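Side-chain contacts in putative silent information regulator 2 (PDB 5OL0), which probably removes acetyl groups from lysine side chains of proteins, consuming NAD+, as a zinc-containing class I sirtuin: residues F102-A106 with V107-I111; L303-R306 with M307-S310. All coordinates share one frame; numbering follows the deposited sequence.

Interaction 1: F102-A106 with V107-I111; sequences FQPTA and VHHFI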
# COMPACT_ATOMS: atom_id res chain seq x y z
N PHE A 102 -11.44 -3.72 9.56
CA PHE A 102 -11.66 -2.72 8.54
C PHE A 102 -12.20 -3.37 7.25
O PHE A 102 -12.00 -4.56 6.96
CB PHE A 102 -10.35 -1.94 8.27
CG PHE A 102 -9.87 -1.15 9.43
CD1 PHE A 102 -10.63 -0.12 9.92
CD2 PHE A 102 -8.70 -1.45 10.05
CE1 PHE A 102 -10.21 0.64 10.97
CE2 PHE A 102 -8.29 -0.73 11.15
CZ PHE A 102 -9.02 0.33 11.59
N GLN A 103 -12.89 -2.56 6.47
CA GLN A 103 -13.43 -3.01 5.21
C GLN A 103 -12.82 -2.25 4.01
O GLN A 103 -12.45 -1.11 4.14
CB GLN A 103 -14.92 -2.72 5.20
CG GLN A 103 -15.75 -3.33 6.32
CD GLN A 103 -17.20 -2.83 6.19
OE1 GLN A 103 -18.05 -3.57 5.75
NE2 GLN A 103 -17.44 -1.54 6.50
N PRO A 104 -12.83 -2.85 2.84
CA PRO A 104 -12.24 -2.18 1.69
C PRO A 104 -12.95 -0.93 1.29
O PRO A 104 -14.14 -0.83 1.44
CB PRO A 104 -12.37 -3.20 0.56
CG PRO A 104 -12.71 -4.48 1.18
CD PRO A 104 -13.21 -4.25 2.56
N THR A 105 -12.17 -0.01 0.75
CA THR A 105 -12.63 1.27 0.23
C THR A 105 -12.96 1.17 -1.28
O THR A 105 -12.74 0.13 -1.92
CB THR A 105 -11.61 2.40 0.44
OG1 THR A 105 -10.52 2.28 -0.49
CG2 THR A 105 -11.10 2.49 1.90
N ALA A 106 -13.48 2.26 -1.82
CA ALA A 106 -13.70 2.40 -3.25
C ALA A 106 -12.41 2.14 -4.06
O ALA A 106 -12.43 1.43 -5.05
CB ALA A 106 -14.27 3.78 -3.54
N VAL A 107 -11.27 2.65 -3.60
CA VAL A 107 -10.00 2.35 -4.29
C VAL A 107 -9.78 0.82 -4.37
O VAL A 107 -9.41 0.28 -5.41
CB VAL A 107 -8.82 3.02 -3.55
CG1 VAL A 107 -7.49 2.44 -3.98
CG2 VAL A 107 -8.82 4.53 -3.75
N HIS A 108 -9.92 0.15 -3.24
CA HIS A 108 -9.68 -1.29 -3.17
C HIS A 108 -10.59 -2.14 -4.11
O HIS A 108 -10.16 -3.12 -4.83
CB HIS A 108 -9.76 -1.77 -1.71
CG HIS A 108 -8.80 -1.09 -0.77
ND1 HIS A 108 -7.47 -1.46 -0.67
CD2 HIS A 108 -8.96 -0.09 0.12
CE1 HIS A 108 -6.87 -0.71 0.23
NE2 HIS A 108 -7.75 0.12 0.74
N HIS A 109 -11.87 -1.81 -4.08
CA HIS A 109 -12.85 -2.42 -4.97
C HIS A 109 -12.51 -2.09 -6.43
O HIS A 109 -12.66 -2.93 -7.28
CB HIS A 109 -14.27 -1.94 -4.63
CG HIS A 109 -14.78 -2.48 -3.34
ND1 HIS A 109 -14.84 -3.83 -3.10
CD2 HIS A 109 -15.25 -1.87 -2.23
CE1 HIS A 109 -15.33 -4.03 -1.89
NE2 HIS A 109 -15.63 -2.86 -1.36
N PHE A 110 -12.09 -0.86 -6.70
CA PHE A 110 -11.70 -0.50 -8.06
C PHE A 110 -10.60 -1.41 -8.61
O PHE A 110 -10.62 -1.81 -9.74
CB PHE A 110 -11.29 0.98 -8.14
CG PHE A 110 -10.89 1.43 -9.52
CD1 PHE A 110 -11.85 1.54 -10.51
CD2 PHE A 110 -9.58 1.78 -9.82
CE1 PHE A 110 -11.51 1.95 -11.79
CE2 PHE A 110 -9.24 2.24 -11.09
CZ PHE A 110 -10.20 2.29 -12.10
N ILE A 111 -9.59 -1.67 -7.79
CA ILE A 111 -8.53 -2.50 -8.24
C ILE A 111 -9.04 -3.92 -8.57
O ILE A 111 -8.58 -4.58 -9.50
CB ILE A 111 -7.38 -2.51 -7.14
CG1 ILE A 111 -6.79 -1.13 -6.95
CG2 ILE A 111 -6.32 -3.49 -7.55
CD1 ILE A 111 -5.85 -1.00 -5.75
O HOH W 1 -16.14 -2.36 1.56

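Interaction 2: L303-R306 with M307-S310; sequences LAKR and MRLS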
# COMPACT_ATOMS: atom_id res chain seq x y z
N LEU A 303 -18.85 -0.86 -9.69
CA LEU A 303 -18.24 -0.30 -8.49
C LEU A 303 -19.24 0.01 -7.41
O LEU A 303 -18.94 -0.23 -6.26
CB LEU A 303 -17.43 0.99 -8.77
CG LEU A 303 -16.66 1.61 -7.59
CD1 LEU A 303 -15.64 0.67 -6.94
CD2 LEU A 303 -15.95 2.86 -8.10
N ALA A 304 -20.40 0.59 -7.77
CA ALA A 304 -21.44 0.94 -6.77
C ALA A 304 -21.97 -0.37 -6.17
O ALA A 304 -22.16 -0.48 -4.98
CB ALA A 304 -22.56 1.75 -7.40
N LYS A 305 -22.06 -1.39 -7.00
CA LYS A 305 -22.49 -2.68 -6.54
C LYS A 305 -21.48 -3.31 -5.57
O LYS A 305 -21.90 -3.96 -4.61
CB LYS A 305 -22.69 -3.62 -7.72
CG LYS A 305 -23.18 -5.00 -7.30
CD LYS A 305 -23.58 -5.86 -8.49
CE LYS A 305 -24.10 -7.21 -8.00
NZ LYS A 305 -23.82 -8.25 -9.02
N ARG A 306 -20.17 -3.16 -5.78
CA ARG A 306 -19.22 -3.71 -4.80
C ARG A 306 -19.26 -2.92 -3.50
O ARG A 306 -19.16 -3.47 -2.39
CB ARG A 306 -17.79 -3.69 -5.30
CG ARG A 306 -17.51 -4.65 -6.40
CD ARG A 306 -17.37 -6.05 -5.88
NE ARG A 306 -17.63 -6.99 -6.96
CZ ARG A 306 -16.83 -7.24 -8.00
NH1 ARG A 306 -15.65 -6.64 -8.14
NH2 ARG A 306 -17.21 -8.12 -8.92
N MET A 307 -19.37 -1.62 -3.63
CA MET A 307 -19.41 -0.75 -2.49
C MET A 307 -20.64 -0.95 -1.56
O MET A 307 -20.48 -0.99 -0.34
CB MET A 307 -19.31 0.66 -2.96
CG MET A 307 -17.87 0.97 -3.38
SD MET A 307 -17.82 2.60 -4.05
CE MET A 307 -17.79 3.51 -2.48
N ARG A 308 -21.84 -1.08 -2.10
CA ARG A 308 -23.03 -1.45 -1.29
C ARG A 308 -22.87 -2.81 -0.63
O ARG A 308 -23.12 -2.93 0.58
CB ARG A 308 -24.31 -1.47 -2.13
CG ARG A 308 -24.97 -0.10 -2.30
CD ARG A 308 -26.37 -0.22 -2.91
NE ARG A 308 -26.35 -1.09 -4.09
CZ ARG A 308 -25.92 -0.75 -5.31
NH1 ARG A 308 -25.46 0.49 -5.56
NH2 ARG A 308 -25.95 -1.66 -6.29
N LEU A 309 -22.44 -3.80 -1.43
CA LEU A 309 -22.26 -5.20 -0.99
C LEU A 309 -21.33 -5.39 0.21
O LEU A 309 -21.30 -6.48 0.80
CB LEU A 309 -21.81 -6.14 -2.16
CG LEU A 309 -22.89 -6.88 -3.00
CD1 LEU A 309 -24.08 -6.04 -3.46
CD2 LEU A 309 -22.26 -7.57 -4.20
N SER A 310 -20.58 -4.35 0.60
CA SER A 310 -19.74 -4.44 1.78
C SER A 310 -19.45 -3.10 2.45
O SER A 310 -18.32 -2.86 2.86
CB SER A 310 -18.45 -5.15 1.38
OG SER A 310 -17.97 -4.59 0.17

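Interaction 1: F102-A106 with V107-I111
Pro-104 lays its CB over one face of the His-109 imidazole, 4.1 Å from the ring centroid and 24° off the normal, a CH-pi contact displaced toward the NE2 and CE1 rim. The same proline packs its CB against His-108 CB. At the edge of the His-109 ring, in its plane, a water lies 3.0 Å from His-109 NE2. Thr-105 is the N-cap of the helix. With chi1 at 76°, its OG1 is tucked between its own N and carbonyl carbon, from where it accepts a weak, bent bond from Val-107 N at 3.2 Å; Val-107 N also bonds to Gln-287 OE1, so the cap is shared with helix 286-296, and the hydroxyl also bonds to Ala-44 O. The His-108 ring comes obliquely against the hydroxyl, its CD2 2.9 Å from Thr-105 OG1, while its NE2 pairs with Ser-45. Behind the cap the first helical turn is regular: His-109 N reaches Thr-105 O at 3.0 Å and Phe-110 N reaches Ala-106 O at 2.8 Å. The capped start of helix 106-116 is buried, with Val-107 and Phe-110 against helix 286-296, His-108 against helix 131-134, and His-109 against helix 300-308.

Interaction 2: L303-R306 with M307-S310
Ala-304 O accepts a nearly straight hydrogen bond from Arg-308 N, 3.0 Å long with an angle of 175° at the hydrogen, and the guanidinium of the same arginine passes over this carbonyl. The arginine chain turns at chi3 (-48°) and folds back along the helix, bringing one face of the flat group over the oxygen. Arg-308 NH1 comes to 3.7 Å from Ala-304 CB, and NH2 lies 3.6 Å from Lys-305 CA. NH1 does not form a hydrogen bond to Ala-304 O, because the carbonyl meets the face of the group and the N-H directions miss it.

One residue earlier, Met-307 N bonds to Leu-303 O, and the thioether packs SD against Leu-303 CG at 3.9 Å, the two side chains crossing at a slant on the inner side of the helix. Leu-303 also touches Val-291 and Ala-294 of helix 286-296. On the exposed side, both methyls of Leu-309 meet Lys-305 CG, each at 4.1 Å, and Leu-309 N approaches Lys-305 O from above the carbonyl plane. Beyond it the chain leaves the helical path, and Ser-310 OG comes to 3.0 Å from Arg-306 O, with another acceptor within reach of its proton. Arg-306 turns toward helix 106-116, where its NH2 makes a long, weak ion pair with Asp-116.

Chemically, the contact is a run of backbone bonds dressed with apolar and aliphatic packing; the Arg-308 guanidinium over the carbonyl probably adds a modest electrostatic attraction at the surface.

Along the chain, interaction 1 comes first, at the start of helix 106-116, and interaction 2 much later, on helix 300-308 and the turn after it, close to the end of the modelled chain. Their centres are only 9 Å apart, and they touch: Ala-106 CB meets Met-307 CE at 3.7 Å, and His-109 ND1 lies 3.7 Å from Arg-306 CB. Both also pack on helix 286-296, whose first residue, Cys-286, probably binds NAD+. The last modelled helix thus lies against the outer side of a buried helix start near the likely cofactor site, placing the end of the modelled chain against the Rossmann-type domain of the sirtuin fold.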